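PDB 2BH4: cytochrome C-550, which probably carries electrons between redox partners through a covalently attached heme c, here as a variant whose axial methionine ligand is replaced by lysine. Local coordinates for residues G41-S49 and L60-W71. The protein carries 1 engineered substitution. Residues are numbered along the deposited sequence; the frame is centred on the assembly and turned at random. Where two conformers were deposited one is given.
Sequences GVVGRKIAS and LEVAEKNPDMVW. With HEC (heme c), chain B.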
ATOM      1  N   GLY A  41       6.293   7.148  -0.258  1.00 13.00           N
ATOM      2  CA  GLY A  41       5.527   7.975   0.662  1.00 13.89           C
ATOM      3  C   GLY A  41       4.211   7.436   1.162  1.00 14.36           C
ATOM      4  O   GLY A  41       3.431   8.179   1.749  1.00 15.33           O
ATOM      5  N   VAL A  42       3.953   6.152   0.961  1.00 14.17           N
ATOM      6  CA  VAL A  42       2.667   5.592   1.346  1.00 13.87           C
ATOM      7  C   VAL A  42       2.457   5.552   2.859  1.00 12.97           C
ATOM      8  O   VAL A  42       1.322   5.665   3.336  1.00 13.74           O
ATOM      9  CB  VAL A  42       2.421   4.203   0.701  1.00 12.41           C
ATOM     10  CG1 VAL A  42       3.360   3.142   1.274  1.00 14.86           C
ATOM     11  CG2 VAL A  42       0.958   3.802   0.832  1.00 14.37           C
ATOM     12  N   VAL A  43       3.532   5.377   3.634  1.00 14.80           N
ATOM     13  CA  VAL A  43       3.356   5.322   5.085  1.00 14.86           C
ATOM     14  C   VAL A  43       2.952   6.704   5.590  1.00 14.19           C
ATOM     15  O   VAL A  43       3.666   7.707   5.362  1.00 16.96           O
ATOM     16  CB  VAL A  43       4.596   4.806   5.809  1.00 15.25           C
ATOM     17  CG1 VAL A  43       4.329   4.734   7.312  1.00 15.96           C
ATOM     18  CG2 VAL A  43       5.006   3.447   5.263  1.00 14.58           C
ATOM     19  N   GLY A  44       1.777   6.775   6.198  1.00 15.86           N
ATOM     20  CA  GLY A  44       1.218   8.039   6.690  1.00 15.53           C
ATOM     21  C   GLY A  44       0.400   8.778   5.643  1.00 16.44           C
ATOM     22  O   GLY A  44      -0.148   9.856   5.915  1.00 18.56           O
ATOM     23  N   ARG A  45       0.245   8.182   4.468  1.00 15.48           N
ATOM     24  CA  ARG A  45      -0.540   8.795   3.390  1.00 15.39           C
ATOM     25  C   ARG A  45      -2.027   8.507   3.558  1.00 15.18           C
ATOM     26  O   ARG A  45      -2.420   7.382   3.858  1.00 14.80           O
ATOM     27  CB  ARG A  45      -0.071   8.260   2.026  1.00 14.22           C
ATOM     28  CG  ARG A  45      -0.639   8.977   0.822  1.00 15.30           C
ATOM     29  CD  ARG A  45       0.155   8.620  -0.436  1.00 15.05           C
ATOM     30  NE  ARG A  45      -0.195   7.310  -0.986  1.00 14.43           N
ATOM     31  CZ  ARG A  45       0.532   6.632  -1.873  1.00 15.95           C
ATOM     32  NH1 ARG A  45       1.746   7.048  -2.215  1.00 17.19           N
ATOM     33  NH2 ARG A  45       0.075   5.474  -2.341  1.00 14.86           N
ATOM     34  N   LYS A  46      -2.861   9.523   3.330  1.00 15.79           N
ATOM     35  CA  LYS A  46      -4.316   9.305   3.316  1.00 15.19           C
ATOM     36  C   LYS A  46      -4.680   8.126   2.420  1.00 15.11           C
ATOM     37  O   LYS A  46      -4.168   7.989   1.309  1.00 15.04           O
ATOM     38  CB  LYS A  46      -5.045  10.564   2.851  1.00 16.62           C
ATOM     39  CG  LYS A  46      -6.545  10.430   2.795  1.00 17.70           C
ATOM     40  CD  LYS A  46      -7.180  11.725   2.252  1.00 18.90           C
ATOM     41  CE  LYS A  46      -8.604  11.535   1.803  1.00 23.70           C
ATOM     42  NZ  LYS A  46      -9.485  11.015   2.824  1.00 21.84           N
ATOM     43  N   ILE A  47      -5.560   7.264   2.918  1.00 13.87           N
ATOM     44  CA  ILE A  47      -6.031   6.118   2.140  1.00 14.67           C
ATOM     45  C   ILE A  47      -6.557   6.577   0.783  1.00 14.63           C
ATOM     46  O   ILE A  47      -7.352   7.520   0.701  1.00 15.50           O
ATOM     47  CB  ILE A  47      -7.178   5.385   2.878  1.00 14.53           C
ATOM     48  CG1 ILE A  47      -6.774   4.976   4.303  1.00 16.16           C
ATOM     49  CG2 ILE A  47      -7.654   4.176   2.106  1.00 15.72           C
ATOM     50  CD1 ILE A  47      -5.662   3.987   4.403  1.00 16.51           C
ATOM     51  N   ALA A  48      -6.133   5.885  -0.279  1.00 14.31           N
ATOM     52  CA  ALA A  48      -6.673   6.092  -1.632  1.00 14.19           C
ATOM     53  C   ALA A  48      -6.673   7.548  -2.072  1.00 15.48           C
ATOM     54  O   ALA A  48      -7.717   8.074  -2.501  1.00 16.88           O
ATOM     55  CB  ALA A  48      -8.072   5.485  -1.726  1.00 16.85           C
ATOM     56  N   SER A  49      -5.502   8.182  -2.007  1.00 14.53           N
ATOM     57  CA  SER A  49      -5.394   9.626  -2.294  1.00 16.18           C
ATOM     58  C   SER A  49      -4.398  10.018  -3.382  1.00 17.44           C
ATOM     59  O   SER A  49      -4.166  11.225  -3.597  1.00 21.13           O
ATOM     60  CB  SER A  49      -5.079  10.399  -1.012  1.00 16.39           C
ATOM     61  OG  SER A  49      -3.819  10.046  -0.466  1.00 16.36           O
ATOM     62  N   LEU A  60     -12.187   3.406  -1.894  1.00 16.35           N
ATOM     63  CA  LEU A  60     -12.718   4.772  -1.875  1.00 17.72           C
ATOM     64  C   LEU A  60     -13.722   4.957  -0.739  1.00 17.66           C
ATOM     65  O   LEU A  60     -13.788   6.023  -0.117  1.00 19.44           O
ATOM     66  CB  LEU A  60     -13.344   5.138  -3.231  1.00 19.78           C
ATOM     67  CG  LEU A  60     -12.370   5.333  -4.391  1.00 19.64           C
ATOM     68  CD1 LEU A  60     -13.144   5.477  -5.696  1.00 20.56           C
ATOM     69  CD2 LEU A  60     -11.476   6.519  -4.145  1.00 22.13           C
ATOM     70  N   GLU A  61     -14.515   3.923  -0.467  1.00 18.90           N
ATOM     71  CA  GLU A  61     -15.491   3.977   0.626  1.00 19.60           C
ATOM     72  C   GLU A  61     -14.796   4.027   1.967  1.00 19.32           C
ATOM     73  O   GLU A  61     -15.203   4.761   2.860  1.00 19.44           O
ATOM     74  CB  GLU A  61     -16.445   2.798   0.556  1.00 19.88           C
ATOM     75  CG  GLU A  61     -17.509   2.835   1.634  1.00 21.87           C
ATOM     76  CD  GLU A  61     -18.607   1.790   1.446  1.00 25.74           C
ATOM     77  OE1 GLU A  61     -18.901   1.406   0.297  1.00 30.96           O
ATOM     78  OE2 GLU A  61     -19.189   1.374   2.462  1.00 32.87           O
ATOM     79  N   VAL A  62     -13.697   3.297   2.096  1.00 18.99           N
ATOM     80  CA  VAL A  62     -12.912   3.372   3.324  1.00 18.28           C
ATOM     81  C   VAL A  62     -12.498   4.814   3.565  1.00 18.96           C
ATOM     82  O   VAL A  62     -12.673   5.331   4.648  1.00 19.82           O
ATOM     83  CB  VAL A  62     -11.641   2.478   3.275  1.00 17.19           C
ATOM     84  CG1 VAL A  62     -10.766   2.725   4.524  1.00 18.10           C
ATOM     85  CG2 VAL A  62     -12.021   1.016   3.204  1.00 18.18           C
ATOM     86  N   ALA A  63     -11.950   5.458   2.537  1.00 18.37           N
ATOM     87  CA  ALA A  63     -11.471   6.822   2.685  1.00 18.98           C
ATOM     88  C   ALA A  63     -12.621   7.788   2.951  1.00 19.87           C
ATOM     89  O   ALA A  63     -12.485   8.660   3.805  1.00 21.24           O
ATOM     90  CB  ALA A  63     -10.674   7.234   1.465  1.00 19.01           C
ATOM     91  N   GLU A  64     -13.720   7.624   2.223  1.00 22.08           N
ATOM     92  CA  GLU A  64     -14.894   8.511   2.343  1.00 24.98           C
ATOM     93  C   GLU A  64     -15.469   8.505   3.734  1.00 26.01           C
ATOM     94  O   GLU A  64     -15.820   9.575   4.277  1.00 26.73           O
ATOM     95  CB  GLU A  64     -15.986   8.091   1.358  1.00 25.13           C
ATOM     96  CG  GLU A  64     -17.291   8.912   1.436  1.00 28.03           C
ATOM     97  CD  GLU A  64     -18.498   8.219   0.810  1.00 33.68           C
ATOM     98  OE1 GLU A  64     -18.363   7.101   0.263  1.00 41.29           O
ATOM     99  OE2 GLU A  64     -19.609   8.800   0.886  1.00 42.12           O
ATOM    100  N   LYS A  65     -15.578   7.316   4.313  1.00 26.37           N
ATOM    101  CA  LYS A  65     -16.223   7.149   5.616  1.00 28.18           C
ATOM    102  C   LYS A  65     -15.284   7.393   6.786  1.00 26.62           C
ATOM    103  O   LYS A  65     -15.725   7.562   7.920  1.00 26.84           O
ATOM    104  CB  LYS A  65     -16.862   5.767   5.687  1.00 29.68           C
ATOM    105  CG  LYS A  65     -18.079   5.657   4.783  1.00 34.28           C
ATOM    106  CD  LYS A  65     -18.317   4.242   4.342  1.00 36.50           C
ATOM    107  CE  LYS A  65     -18.711   3.290   5.463  1.00 40.12           C
ATOM    108  NZ  LYS A  65     -18.572   1.881   4.983  1.00 38.39           N
ATOM    109  N   ASN A  66     -13.988   7.474   6.494  1.00 24.65           N
ATOM    110  CA  ASN A  66     -12.977   7.700   7.498  1.00 24.72           C
ATOM    111  C   ASN A  66     -12.006   8.764   6.983  1.00 23.34           C
ATOM    112  O   ASN A  66     -10.871   8.451   6.576  1.00 22.92           O
ATOM    113  CB  ASN A  66     -12.271   6.395   7.794  1.00 24.23           C
ATOM    114  CG  ASN A  66     -13.251   5.296   8.202  1.00 26.47           C
ATOM    115  OD1 ASN A  66     -13.721   5.261   9.349  1.00 31.30           O
ATOM    116  ND2 ASN A  66     -13.613   4.441   7.252  1.00 28.75           N
ATOM    117  N   PRO A  67     -12.466  10.028   6.960  1.00 23.58           N
ATOM    118  CA  PRO A  67     -11.684  11.094   6.339  1.00 23.32           C
ATOM    119  C   PRO A  67     -10.277  11.302   6.857  1.00 22.24           C
ATOM    120  O   PRO A  67      -9.425  11.815   6.121  1.00 20.95           O
ATOM    121  CB  PRO A  67     -12.492  12.348   6.645  1.00 24.12           C
ATOM    122  CG  PRO A  67     -13.861  11.873   6.889  1.00 23.52           C
ATOM    123  CD  PRO A  67     -13.753  10.531   7.478  1.00 23.84           C
ATOM    124  N   ASP A  68     -10.050  10.948   8.115  1.00 22.24           N
ATOM    125  CA  ASP A  68      -8.759  11.145   8.758  1.00 23.64           C
ATOM    126  C   ASP A  68      -7.858   9.931   8.652  1.00 22.48           C
ATOM    127  O   ASP A  68      -6.720   9.949   9.118  1.00 23.96           O
ATOM    128  CB  ASP A  68      -8.963  11.505  10.234  1.00 25.85           C
ATOM    129  CG  ASP A  68      -9.781  10.448  10.999  1.00 31.32           C
ATOM    130  OD1 ASP A  68     -10.600   9.711  10.376  1.00 32.87           O
ATOM    131  OD2 ASP A  68      -9.648  10.402  12.242  1.00 40.22           O
ATOM    132  N   MET A  69      -8.352   8.876   8.015  1.00 21.21           N
ATOM    133  CA  MET A  69      -7.573   7.647   7.952  1.00 21.03           C
ATOM    134  C   MET A  69      -6.369   7.759   7.019  1.00 18.72           C
ATOM    135  O   MET A  69      -6.483   8.204   5.877  1.00 16.63           O
ATOM    136  CB  MET A  69      -8.437   6.477   7.535  1.00 20.77           C
ATOM    137  CG  MET A  69      -7.774   5.132   7.766  1.00 21.48           C
ATOM    138  SD  MET A  69      -8.703   3.631   7.352  0.50 24.14           S
ATOM    139  CE  MET A  69      -9.954   3.601   8.626  0.50 26.11           C
ATOM    140  N   VAL A  70      -5.223   7.314   7.522  1.00 18.49           N
ATOM    141  CA  VAL A  70      -3.989   7.209   6.740  1.00 18.30           C
ATOM    142  C   VAL A  70      -3.434   5.792   6.857  1.00 17.84           C
ATOM    143  O   VAL A  70      -3.881   5.000   7.710  1.00 19.58           O
ATOM    144  CB  VAL A  70      -2.900   8.200   7.208  1.00 18.34           C
ATOM    145  CG1 VAL A  70      -3.410   9.624   7.192  1.00 19.08           C
ATOM    146  CG2 VAL A  70      -2.411   7.865   8.591  1.00 19.34           C
ATOM    147  N   TRP A  71      -2.467   5.467   6.000  1.00 16.34           N
ATOM    148  CA  TRP A  71      -1.805   4.163   6.073  1.00 16.93           C
ATOM    149  C   TRP A  71      -0.825   4.102   7.213  1.00 18.30           C
ATOM    150  O   TRP A  71       0.302   4.555   7.095  1.00 23.73           O
ATOM    151  CB  TRP A  71      -1.096   3.803   4.775  1.00 16.39           C
ATOM    152  CG  TRP A  71      -2.030   3.338   3.720  1.00 15.05           C
ATOM    153  CD1 TRP A  71      -2.341   3.974   2.563  1.00 14.94           C
ATOM    154  CD2 TRP A  71      -2.775   2.111   3.718  1.00 14.56           C
ATOM    155  NE1 TRP A  71      -3.255   3.234   1.851  1.00 15.47           N
ATOM    156  CE2 TRP A  71      -3.544   2.088   2.541  1.00 14.91           C
ATOM    157  CE3 TRP A  71      -2.901   1.057   4.623  1.00 13.97           C
ATOM    158  CZ2 TRP A  71      -4.367   1.019   2.211  1.00 13.79           C
ATOM    159  CZ3 TRP A  71      -3.742   0.005   4.304  1.00 13.73           C
ATOM    160  CH2 TRP A  71      -4.481   0.000   3.122  1.00 13.44           C
TER
HETATM  161 FE   HEC B1123      -0.966  -3.234  -4.415  1.00 13.40          FE
HETATM  162  CHA HEC B1123      -3.207  -0.750  -3.822  1.00 13.33           C
HETATM  163  CHB HEC B1123       0.733  -2.377  -1.577  1.00 13.25           C
HETATM  164  CHC HEC B1123       1.069  -5.968  -4.786  1.00 13.10           C
HETATM  165  CHD HEC B1123      -2.225  -3.757  -7.540  1.00 15.35           C
HETATM  166  NA  HEC B1123      -1.203  -1.838  -2.985  1.00 13.86           N
HETATM  167  C1A HEC B1123      -2.206  -0.898  -2.892  1.00 12.39           C
HETATM  168  C2A HEC B1123      -2.053  -0.104  -1.705  1.00 12.39           C
HETATM  169  C3A HEC B1123      -0.958  -0.567  -1.081  1.00 12.01           C
HETATM  170  C4A HEC B1123      -0.408  -1.660  -1.868  1.00 12.02           C
HETATM  171  CMA HEC B1123      -0.385  -0.049   0.240  1.00 13.75           C
HETATM  172  CAA HEC B1123      -2.954   1.072  -1.308  1.00 14.31           C
HETATM  173  CBA HEC B1123      -2.356   2.323  -1.947  1.00 13.93           C
HETATM  174  CGA HEC B1123      -3.118   3.610  -1.737  1.00 14.21           C
HETATM  175  O1A HEC B1123      -2.736   4.627  -2.404  1.00 14.92           O
HETATM  176  O2A HEC B1123      -4.079   3.661  -0.922  1.00 14.17           O
HETATM  177  NB  HEC B1123       0.611  -4.025  -3.380  1.00 12.34           N
HETATM  178  C1B HEC B1123       1.204  -3.459  -2.273  1.00 12.49           C
HETATM  179  C2B HEC B1123       2.341  -4.276  -1.906  1.00 12.70           C
HETATM  180  C3B HEC B1123       2.398  -5.291  -2.758  1.00 12.82           C
HETATM  181  C4B HEC B1123       1.332  -5.147  -3.731  1.00 12.23           C
HETATM  182  CMB HEC B1123       3.284  -3.965  -0.734  1.00 14.21           C
HETATM  183  CAB HEC B1123       3.409  -6.457  -2.744  1.00 15.02           C
HETATM  184  CBB HEC B1123       3.368  -7.221  -1.612  1.00 14.11           C
HETATM  185  NC  HEC B1123      -0.626  -4.584  -5.857  1.00 14.91           N
HETATM  186  C1C HEC B1123       0.206  -5.664  -5.828  1.00 12.10           C
HETATM  187  C2C HEC B1123       0.117  -6.391  -7.074  1.00 14.05           C
HETATM  188  C3C HEC B1123      -0.791  -5.799  -7.859  1.00 15.28           C
HETATM  189  C4C HEC B1123      -1.250  -4.639  -7.104  1.00 11.30           C
HETATM  190  CMC HEC B1123       0.951  -7.652  -7.380  1.00 16.06           C
HETATM  191  CAC HEC B1123      -1.262  -6.173  -9.292  1.00 17.48           C
HETATM  192  CBC HEC B1123      -1.647  -7.437  -9.618  1.00 16.10           C
HETATM  193  ND  HEC B1123      -2.444  -2.415  -5.486  1.00 12.70           N
HETATM  194  C1D HEC B1123      -2.827  -2.809  -6.761  1.00 12.38           C
HETATM  195  C2D HEC B1123      -4.035  -2.110  -7.139  1.00 14.09           C
HETATM  196  C3D HEC B1123      -4.338  -1.203  -6.004  1.00 11.79           C
HETATM  197  C4D HEC B1123      -3.311  -1.446  -4.983  1.00 13.56           C
HETATM  198  CMD HEC B1123      -4.852  -2.210  -8.431  1.00 15.82           C
HETATM  199  CAD HEC B1123      -5.583  -0.297  -5.934  1.00 13.34           C
HETATM  200  CBD HEC B1123      -6.571  -1.123  -5.088  1.00 15.06           C
HETATM  201  CGD HEC B1123      -8.023  -0.671  -5.214  1.00 16.16           C
HETATM  202  O1D HEC B1123      -8.262   0.405  -5.806  1.00 20.43           O
HETATM  203  O2D HEC B1123      -8.931  -1.367  -4.692  1.00 20.67           O
HETATM  204  O   HOH W   1      -9.019   8.701   4.547  1.00 19.35           O
HETATM  205  O   HOH W   2     -12.300  11.215   2.488  1.00 27.17           O
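I47 sets its CD1 methyl over the face of the W71 indole. I47 CD1 sits 3.4 Å from the centroid of the W71 five-membered ring, 11° off its normal, a CH-pi contact. CG1 lies anti to the carbonyl carbon (chi1 -55°), and the bend at chi2 brings CD1 over the ring; CG2 is left for V62 CG1. I47 CG1 also packs on M69 CG at 3.6 Å. Heme methyl CMA lies over the opposite face of W71, farther off. At the ring edge, in plane, W71 NE1 gives a nearly straight bond of 2.9 Å to heme O2A. A48 N binds the same oxygen, and R45 NH2 binds O1A, so three donors grip one propionate. With an alanine at W71, heme O2A would probably have one donor fewer, a gap would open beneath I47 CD1, and the propionate would turn more easily. The backbones join through a single bridge between K46 and V70. W71 N bonds to R45 O and I47 N to M69 O. G44 N, in the type II turn V42 to R45, reaches W71 O at 2.8 Å.

The side around K46 is looser and wetter. The K46 chain is extended up to chi4 (57°), and K46 NZ meets P67 O in a weak bond of 3.4 Å. One water links NZ to N66 O and M69 O. Another links it to A63 O, near the end of the helix. V70 is exposed, with CG1 against G44 O.

The contact joins the loop before helix 57-65 to that helix and to the turn after it, beside a heme propionate of this c-type cytochrome. W71 stacks on W86 of helix 83-91 and meets Y79 of helix 73-81. V62 rests on L87, and V43 touches L76.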